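Local coordinates for protein Alpha/beta hydrolase (PDB 3BDV) that probably acts as a serine hydrolase of the alpha/beta-hydrolase fold and binds calcium, its substrate being unidentified, at residues Thr128-Ser133 with Trp151-Val156. Sequence-based numbering, arbitrary orientation.
Sequences TLTFAS and WDSELV
V156 packs beside F131 at the apolar centre of two parallel strands, 128-132 and 154-157, the last two of the alpha/beta-hydrolase sheet, joined by a beta-alpha-beta crossover through helix 141-151. With CG1 anti to its backbone N, V156 lays that methyl against the rim of the ring, 3.6 Å from F131 CD2, while CG2 stands over one ring face, offset toward the rim, and also meets L129 CD1. Helix 174-185 packs on the sheet face that carries L129, F131 and V156, through R179 and F183, and the ring of W173 meets F131 edge-to-face. On the opposite sheet face, with T130, L155 crosses obliquely, its CD2 3.8 Å from A132 CB and close to T130 CG2, where F141 and A148 of helix 141-151 touch it.

Between the faces runs the parallel ladder. T130 is held twice by the neighbouring strand, its N giving to E154 O and its O taking V156 N at 2.7 Å, nearly along the C=O axis; A132 N to V156 O extends the series. Outward, E154 runs alongside L129, OE1 3.5 Å from L129 CD1, and OE2 forms a salt bridge with R179. After the Schellman turn at D152, a calcium ligand seen crystallographically in this protein though no ion is bound to it here, S153 turns inward, its CB tight against T128 CG2. T130 OG1 donates to S153 OG (2.7 Å); S153 OG in turn donates to E154 O, from 39° out of the carbonyl plane.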
loop_
_atom_site.group_PDB
_atom_site.type_symbol
_atom_site.label_atom_id
_atom_site.label_comp_id
_atom_site.label_asym_id
_atom_site.label_seq_id
_atom_site.Cartn_x
_atom_site.Cartn_y
_atom_site.Cartn_z
ATOM N N THR A 128 -2.191 -10.150 -2.180
ATOM C CA THR A 128 -2.372 -8.748 -2.539
ATOM C C THR A 128 -3.847 -8.290 -2.419
ATOM O O THR A 128 -4.779 -8.980 -2.827
ATOM C CB THR A 128 -1.842 -8.537 -3.977
ATOM O OG1 THR A 128 -0.468 -9.001 -4.054
ATOM C CG2 THR A 128 -1.904 -7.113 -4.451
ATOM N N LEU A 129 -4.014 -7.098 -1.887
ATOM C CA LEU A 129 -5.283 -6.423 -1.808
ATOM C C LEU A 129 -5.148 -5.057 -2.523
ATOM O O LEU A 129 -4.228 -4.302 -2.212
ATOM C CB LEU A 129 -5.599 -6.206 -0.348
ATOM C CG LEU A 129 -6.960 -5.909 0.174
ATOM C CD1 LEU A 129 -7.886 -7.082 -0.128
ATOM C CD2 LEU A 129 -6.741 -5.663 1.705
ATOM N N THR A 130 -6.100 -4.731 -3.410
ATOM C CA THR A 130 -6.079 -3.491 -4.183
ATOM C C THR A 130 -7.358 -2.704 -3.932
ATOM O O THR A 130 -8.437 -3.278 -4.030
ATOM C CB THR A 130 -5.909 -3.750 -5.687
ATOM O OG1 THR A 130 -4.642 -4.396 -5.905
ATOM C CG2 THR A 130 -5.938 -2.420 -6.530
ATOM N N PHE A 131 -7.235 -1.420 -3.635
ATOM C CA PHE A 131 -8.402 -0.560 -3.405
ATOM C C PHE A 131 -8.445 0.424 -4.572
ATOM O O PHE A 131 -7.424 1.060 -4.888
ATOM C CB PHE A 131 -8.248 0.235 -2.114
ATOM C CG PHE A 131 -8.253 -0.624 -0.892
ATOM C CD1 PHE A 131 -7.148 -1.341 -0.518
ATOM C CD2 PHE A 131 -9.371 -0.699 -0.092
ATOM C CE1 PHE A 131 -7.181 -2.163 0.603
ATOM C CE2 PHE A 131 -9.387 -1.509 1.029
ATOM C CZ PHE A 131 -8.309 -2.245 1.369
ATOM N N ALA A 132 -9.601 0.512 -5.216
ATOM C CA ALA A 132 -9.759 1.304 -6.449
ATOM C C ALA A 132 -10.957 2.228 -6.320
ATOM O O ALA A 132 -11.991 1.837 -5.865
ATOM C CB ALA A 132 -9.903 0.386 -7.646
ATOM N N SER A 133 -10.785 3.472 -6.759
ATOM C CA SER A 133 -11.845 4.492 -6.785
ATOM C C SER A 133 -12.434 4.631 -8.218
ATOM O O SER A 133 -11.764 4.299 -9.227
ATOM C CB SER A 133 -11.235 5.814 -6.309
ATOM O OG SER A 133 -12.066 6.909 -6.581
ATOM N N TRP A 151 -2.680 -9.151 -11.556
ATOM C CA TRP A 151 -1.804 -9.298 -10.394
ATOM C C TRP A 151 -2.285 -10.389 -9.426
ATOM O O TRP A 151 -1.590 -10.709 -8.456
ATOM C CB TRP A 151 -1.699 -7.986 -9.630
ATOM C CG TRP A 151 -0.989 -6.850 -10.324
ATOM C CD1 TRP A 151 -0.020 -6.937 -11.255
ATOM C CD2 TRP A 151 -1.189 -5.459 -10.083
ATOM N NE1 TRP A 151 0.392 -5.703 -11.637
ATOM C CE2 TRP A 151 -0.322 -4.766 -10.938
ATOM C CE3 TRP A 151 -2.084 -4.721 -9.280
ATOM C CZ2 TRP A 151 -0.248 -3.396 -10.965
ATOM C CZ3 TRP A 151 -2.010 -3.328 -9.324
ATOM C CH2 TRP A 151 -1.102 -2.695 -10.169
ATOM N N ASP A 152 -3.451 -10.963 -9.717
ATOM C CA ASP A 152 -4.127 -11.902 -8.813
ATOM C C ASP A 152 -4.357 -11.271 -7.430
ATOM O O ASP A 152 -4.098 -11.879 -6.388
ATOM C CB ASP A 152 -3.312 -13.197 -8.681
ATOM C CG ASP A 152 -4.146 -14.369 -8.251
ATOM O OD1 ASP A 152 -5.399 -14.275 -8.169
ATOM O OD2 ASP A 152 -3.517 -15.416 -8.016
ATOM N N SER A 153 -4.874 -10.052 -7.438
ATOM C CA SER A 153 -5.190 -9.322 -6.243
ATOM C C SER A 153 -6.691 -9.278 -6.046
ATOM O O SER A 153 -7.441 -9.207 -7.007
ATOM C CB SER A 153 -4.665 -7.891 -6.421
ATOM O OG SER A 153 -5.078 -7.029 -5.379
ATOM N N GLU A 154 -7.135 -9.242 -4.783
ATOM C CA GLU A 154 -8.509 -8.943 -4.466
ATOM C C GLU A 154 -8.720 -7.472 -4.812
ATOM O O GLU A 154 -7.808 -6.663 -4.589
ATOM C CB GLU A 154 -8.758 -9.091 -2.967
ATOM C CG GLU A 154 -10.036 -9.724 -2.602
ATOM C CD GLU A 154 -10.202 -9.897 -1.090
ATOM O OE1 GLU A 154 -9.249 -10.345 -0.424
ATOM O OE2 GLU A 154 -11.282 -9.575 -0.594
ATOM N N LEU A 155 -9.894 -7.133 -5.317
ATOM C CA LEU A 155 -10.204 -5.769 -5.736
ATOM C C LEU A 155 -11.334 -5.210 -4.908
ATOM O O LEU A 155 -12.434 -5.730 -4.930
ATOM C CB LEU A 155 -10.574 -5.742 -7.219
ATOM C CG LEU A 155 -10.694 -4.402 -7.966
ATOM C CD1 LEU A 155 -12.129 -3.742 -7.734
ATOM C CD2 LEU A 155 -9.561 -3.421 -7.636
ATOM N N VAL A 156 -11.029 -4.146 -4.184
ATOM C CA VAL A 156 -11.968 -3.491 -3.278
ATOM C C VAL A 156 -12.360 -2.181 -3.890
ATOM O O VAL A 156 -11.527 -1.295 -4.035
ATOM C CB VAL A 156 -11.357 -3.272 -1.889
ATOM C CG1 VAL A 156 -12.369 -2.535 -0.926
ATOM C CG2 VAL A 156 -10.910 -4.627 -1.321
HETATM O O HOH W 1 -4.340 -12.103 -3.549
HETATM O O HOH W 2 -5.973 -11.362 -1.019
#